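Local coordinates for protein glucosamine--fructose-6-phosphate aminotransferase [isomerizing] (Francisella tularensis subsp. tularensis, PDB 3TBF) that probably makes glucosamine-6-phosphate from fructose-6-phosphate and glutamine, its C-terminal domain holding the sugar isomerase part, at residues Glu23-Thr28 with Gln170-Ala175; Ala31-Gly36 with Glu199-Arg204. All coordinates share one frame; numbering follows the deposited sequence.

Contact 1: Glu23-Thr28 with Gln170-Ala175; sequences EAVSNT and QLVALA
Val172 has CG1 anti to its backbone N (chi1 166°), beside the carbonyl carbon, which spreads its two methyls so that CG1 faces Thr28 and CG2 faces Val25. Val25 is turned in a similar way, with chi1 at 152°. The pair joins two nearly parallel helices at the first SIS domain, an alpha/beta fold built on a parallel sheet. Helix 21-30 precedes that sheet in the chain, and helix 165-184 follows its last strand, 149-152. The segment axes approach to 9.4 Å. Val172 CG2 lies 4.0 Å from Val25 CG2 and 4.1 Å from Val25 CG1, and the two side chains cross at about a right angle. Thr28 CG2 reaches Val172 CG1 at 4.2 Å and also lies near Ala173. The side chains meet across the helices through methyl groups. Phe151 of the edge strand touches both Thr28 and Ala173, and Thr169 packs on Ala24 and Thr28. With chi1 at -54°, Thr28 points CG2 at Val172, while OG1 turns back along its own helix and also bonds with Lys154 N. There Thr28 OG1 donates to Ala24 O at 2.9 Å. Thr28 N reaches the same oxygen at 3.0 Å, from the opposite face of the carbonyl plane.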
loop_
_atom_site.group_PDB
_atom_site.type_symbol
_atom_site.label_atom_id
_atom_site.label_comp_id
_atom_site.label_asym_id
_atom_site.label_seq_id
_atom_site.Cartn_x
_atom_site.Cartn_y
_atom_site.Cartn_z
ATOM N N GLU A 23 -26.268 15.743 3.799
ATOM C CA GLU A 23 -27.443 15.227 3.074
ATOM C C GLU A 23 -27.099 13.867 2.417
ATOM O O GLU A 23 -27.798 12.867 2.575
ATOM C CB GLU A 23 -27.886 16.276 2.027
ATOM C CG GLU A 23 -29.176 15.965 1.289
ATOM C CD GLU A 23 -29.401 16.847 0.019
ATOM O OE1 GLU A 23 -28.721 17.920 -0.083
ATOM O OE2 GLU A 23 -30.235 16.446 -0.864
ATOM N N ALA A 24 -25.990 13.822 1.718
ATOM C CA ALA A 24 -25.606 12.614 0.989
ATOM C C ALA A 24 -25.402 11.424 1.903
ATOM O O ALA A 24 -25.871 10.314 1.640
ATOM C CB ALA A 24 -24.335 12.863 0.187
ATOM N N VAL A 25 -24.684 11.660 2.979
ATOM C CA VAL A 25 -24.492 10.643 3.969
ATOM C C VAL A 25 -25.799 10.130 4.501
ATOM O O VAL A 25 -26.075 8.921 4.425
ATOM C CB VAL A 25 -23.603 11.138 5.088
ATOM C CG1 VAL A 25 -23.916 10.432 6.358
ATOM C CG2 VAL A 25 -22.162 10.910 4.668
ATOM N N SER A 26 -26.664 11.048 4.905
ATOM C CA SER A 26 -27.963 10.647 5.422
ATOM C C SER A 26 -28.930 9.987 4.379
ATOM O O SER A 26 -29.622 9.027 4.705
ATOM C CB SER A 26 -28.567 11.785 6.219
ATOM O OG SER A 26 -29.761 12.105 5.674
ATOM N N ASN A 27 -28.905 10.426 3.129
ATOM C CA ASN A 27 -29.635 9.735 2.081
ATOM C C ASN A 27 -29.134 8.306 1.854
ATOM O O ASN A 27 -29.918 7.388 1.716
ATOM C CB ASN A 27 -29.609 10.549 0.793
ATOM C CG ASN A 27 -30.585 11.790 0.834
ATOM O OD1 ASN A 27 -31.499 11.881 1.666
ATOM N ND2 ASN A 27 -30.357 12.734 -0.057
ATOM N N THR A 28 -27.835 8.083 1.899
ATOM C CA THR A 28 -27.334 6.738 1.731
ATOM C C THR A 28 -27.811 5.798 2.846
ATOM O O THR A 28 -28.191 4.661 2.581
ATOM C CB THR A 28 -25.823 6.722 1.683
ATOM O OG1 THR A 28 -25.394 7.628 0.661
ATOM C CG2 THR A 28 -25.331 5.340 1.382
ATOM N N GLN A 170 -19.346 6.216 -0.032
ATOM C CA GLN A 170 -18.836 4.842 -0.169
ATOM C C GLN A 170 -18.464 4.272 1.176
ATOM O O GLN A 170 -18.808 3.138 1.479
ATOM C CB GLN A 170 -17.696 4.748 -1.145
ATOM C CG GLN A 170 -18.141 4.930 -2.590
ATOM C CD GLN A 170 -16.972 5.284 -3.496
ATOM O OE1 GLN A 170 -15.833 5.329 -3.051
ATOM N NE2 GLN A 170 -17.244 5.487 -4.777
ATOM N N LEU A 171 -17.825 5.064 2.017
ATOM C CA LEU A 171 -17.573 4.645 3.392
ATOM C C LEU A 171 -18.862 4.278 4.116
ATOM O O LEU A 171 -18.976 3.241 4.713
ATOM C CB LEU A 171 -16.883 5.756 4.153
ATOM C CG LEU A 171 -15.339 5.829 4.360
ATOM C CD1 LEU A 171 -14.523 4.782 3.668
ATOM C CD2 LEU A 171 -14.823 7.205 4.046
ATOM N N VAL A 172 -19.862 5.125 4.059
ATOM C CA VAL A 172 -21.078 4.820 4.754
ATOM C C VAL A 172 -21.708 3.521 4.220
ATOM O O VAL A 172 -22.110 2.665 5.006
ATOM C CB VAL A 172 -22.063 6.007 4.703
ATOM C CG1 VAL A 172 -23.452 5.598 5.115
ATOM C CG2 VAL A 172 -21.608 7.108 5.617
ATOM N N ALA A 173 -21.769 3.344 2.896
ATOM C CA ALA A 173 -22.322 2.108 2.352
ATOM C C ALA A 173 -21.559 0.902 2.899
ATOM O O ALA A 173 -22.158 -0.134 3.211
ATOM C CB ALA A 173 -22.295 2.135 0.839
ATOM N N LEU A 174 -20.233 1.004 2.977
ATOM C CA LEU A 174 -19.420 -0.125 3.433
ATOM C C LEU A 174 -19.669 -0.419 4.899
ATOM O O LEU A 174 -19.627 -1.573 5.275
ATOM C CB LEU A 174 -17.933 0.114 3.166
ATOM C CG LEU A 174 -17.471 -0.089 1.704
ATOM C CD1 LEU A 174 -16.196 0.722 1.349
ATOM C CD2 LEU A 174 -17.268 -1.540 1.372
ATOM N N ALA A 175 -19.921 0.615 5.715
ATOM C CA ALA A 175 -20.300 0.440 7.124
ATOM C C ALA A 175 -21.616 -0.283 7.268
ATOM O O ALA A 175 -21.759 -1.123 8.149
ATOM C CB ALA A 175 -20.442 1.782 7.857
#

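Contact 2: Ala31-Gly36 with Glu199-Arg204; sequences ASLADG and ELKNIR
Lys201 NZ donates a hydrogen bond to Gly36 O at 2.9 Å. The ammonium lies in the carbonyl plane, on a lone pair, with a C=O...N angle of 129°. The same NZ also forms a salt bridge with Glu198 OE2, just before the segment. Behind it, Lys201 CE rests against Leu33 CD1 at 3.6 Å, and the two side chains cross obliquely. The same CE is 3.5 Å from Gly36 O. Lys201 CG lies anti to the carbonyl carbon (chi1 -67°) and the chain runs extended from there, which carries NZ across to the hairpin. The nearest CA atoms, those of Gly36 and Lys201, are 9.3 Å apart. Gly36 lies in the turn of a small beta hairpin, strands 33-34 and 37-38, with a positive phi of 73°. Backbone hydrogen bonds between Ser32 and Ser39 pair the two arms beyond the strands. Lys201 belongs to helix 190-201. The neighbouring Leu200 packs on Ile29, Ala175 and Ile176, which seats this turn on helices 21-30 and 165-184. The contact thus ties a surface hairpin to helix 190-201. The lysine charge is probably balanced mainly by Glu198, while the carbonyl of Gly36 adds a neutral, directional bond and Leu33 covers the aliphatic end of the chain.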
loop_
_atom_site.group_PDB
_atom_site.type_symbol
_atom_site.label_atom_id
_atom_site.label_comp_id
_atom_site.label_asym_id
_atom_site.label_seq_id
_atom_site.Cartn_x
_atom_site.Cartn_y
_atom_site.Cartn_z
ATOM N N ALA A 31 -31.695 4.816 2.666
ATOM C CA ALA A 31 -32.143 3.864 1.653
ATOM C C ALA A 31 -32.002 2.400 2.089
ATOM O O ALA A 31 -32.544 1.503 1.428
ATOM C CB ALA A 31 -31.408 4.099 0.309
ATOM N N SER A 32 -31.285 2.140 3.176
ATOM C CA SER A 32 -31.120 0.769 3.638
ATOM C C SER A 32 -31.912 0.456 4.901
ATOM O O SER A 32 -31.866 -0.653 5.408
ATOM C CB SER A 32 -29.644 0.501 3.861
ATOM O OG SER A 32 -29.183 1.236 4.986
ATOM N N LEU A 33 -32.638 1.443 5.397
ATOM C CA LEU A 33 -33.403 1.305 6.631
ATOM C C LEU A 33 -34.828 0.800 6.371
ATOM O O LEU A 33 -35.367 0.925 5.265
ATOM C CB LEU A 33 -33.482 2.650 7.375
ATOM C CG LEU A 33 -32.226 3.238 8.037
ATOM C CD1 LEU A 33 -32.606 4.422 8.987
ATOM C CD2 LEU A 33 -31.389 2.200 8.789
ATOM N N ALA A 34 -35.409 0.225 7.415
ATOM C CA ALA A 34 -36.824 -0.099 7.472
ATOM C C ALA A 34 -37.196 0.033 8.925
ATOM O O ALA A 34 -36.755 -0.771 9.765
ATOM C CB ALA A 34 -37.072 -1.512 6.983
ATOM N N ASP A 35 -37.978 1.067 9.223
ATOM C CA ASP A 35 -38.370 1.408 10.604
ATOM C C ASP A 35 -37.149 1.831 11.439
ATOM O O ASP A 35 -37.080 1.563 12.638
ATOM C CB ASP A 35 -39.099 0.235 11.310
ATOM C CG ASP A 35 -40.416 -0.182 10.604
ATOM O OD1 ASP A 35 -41.249 0.700 10.255
ATOM O OD2 ASP A 35 -40.612 -1.417 10.420
ATOM N N GLY A 36 -36.190 2.482 10.784
ATOM C CA GLY A 36 -34.944 2.918 11.436
ATOM C C GLY A 36 -33.940 1.830 11.776
ATOM O O GLY A 36 -33.002 2.113 12.470
ATOM N N GLU A 199 -24.853 4.996 15.725
ATOM C CA GLU A 199 -23.662 5.731 15.440
ATOM C C GLU A 199 -23.612 6.194 13.964
ATOM O O GLU A 199 -23.159 7.292 13.684
ATOM C CB GLU A 199 -22.437 4.880 15.816
ATOM C CG GLU A 199 -21.134 5.421 15.294
ATOM C CD GLU A 199 -19.871 4.655 15.806
ATOM O OE1 GLU A 199 -19.972 3.590 16.501
ATOM O OE2 GLU A 199 -18.770 5.149 15.464
ATOM N N LEU A 200 -24.047 5.358 13.030
ATOM C CA LEU A 200 -24.096 5.755 11.623
ATOM C C LEU A 200 -25.086 6.905 11.480
ATOM O O LEU A 200 -24.796 7.877 10.811
ATOM C CB LEU A 200 -24.495 4.596 10.700
ATOM C CG LEU A 200 -23.515 3.422 10.579
ATOM C CD1 LEU A 200 -23.934 2.373 9.482
ATOM C CD2 LEU A 200 -22.033 3.866 10.365
ATOM N N LYS A 201 -26.242 6.824 12.125
ATOM C CA LYS A 201 -27.198 7.950 12.034
ATOM C C LYS A 201 -26.667 9.301 12.571
ATOM O O LYS A 201 -27.090 10.376 12.128
ATOM C CB LYS A 201 -28.477 7.612 12.715
ATOM C CG LYS A 201 -29.227 6.530 12.034
ATOM C CD LYS A 201 -30.502 6.327 12.777
ATOM C CE LYS A 201 -31.273 5.148 12.294
ATOM N NZ LYS A 201 -32.150 4.680 13.418
ATOM N N ASN A 202 -25.707 9.235 13.485
ATOM C CA ASN A 202 -25.215 10.420 14.131
ATOM C C ASN A 202 -24.166 11.079 13.282
ATOM O O ASN A 202 -23.717 12.166 13.627
ATOM C CB ASN A 202 -24.618 10.102 15.508
ATOM C CG ASN A 202 -25.677 9.591 16.522
ATOM O OD1 ASN A 202 -26.898 9.799 16.371
ATOM N ND2 ASN A 202 -25.189 8.912 17.552
ATOM N N ILE A 203 -23.752 10.441 12.195
ATOM C CA ILE A 203 -22.737 11.028 11.358
ATOM C C ILE A 203 -23.104 12.401 10.788
ATOM O O ILE A 203 -22.248 13.274 10.623
ATOM C CB ILE A 203 -22.295 10.084 10.163
ATOM C CG1 ILE A 203 -21.567 8.847 10.707
ATOM C CG2 ILE A 203 -21.331 10.830 9.269
ATOM C CD1 ILE A 203 -21.113 7.798 9.659
ATOM N N ARG A 204 -24.357 12.583 10.433
ATOM C CA ARG A 204 -24.789 13.838 9.826
ATOM C C ARG A 204 -24.440 15.064 10.676
ATOM O O ARG A 204 -23.829 16.009 10.196
ATOM C CB ARG A 204 -26.281 13.799 9.583
ATOM C CG ARG A 204 -26.782 15.093 9.046
ATOM C CD ARG A 204 -28.171 15.008 8.437
ATOM N NE ARG A 204 -28.452 16.245 7.692
ATOM C CZ ARG A 204 -29.330 16.364 6.700
ATOM N NH1 ARG A 204 -30.037 15.321 6.295
ATOM N NH2 ARG A 204 -29.502 17.539 6.124
#

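In the fold
Contact 1 is a buried contact, centred about 11 Å from the centre of the chain. Contact 2 lies at the surface, about 18 Å from it. Their centres are 9 Å apart, and they are linked by chain order: helix 21-30 runs on into the hairpin strand 33-34, and helix 165-184 is followed by helix 190-201. Both contacts join residues 23-36 to residues 170-204, but through different elements: helix to helix in contact 1, hairpin to helix in contact 2. Side chains bridge them directly: Ile203 packs on Val25 and Val172, and Leu200 on Ala175. Contact 1 uses methyl groups, whereas contact 2 combines a charged amine on a backbone carbonyl with one aliphatic touch from Leu33.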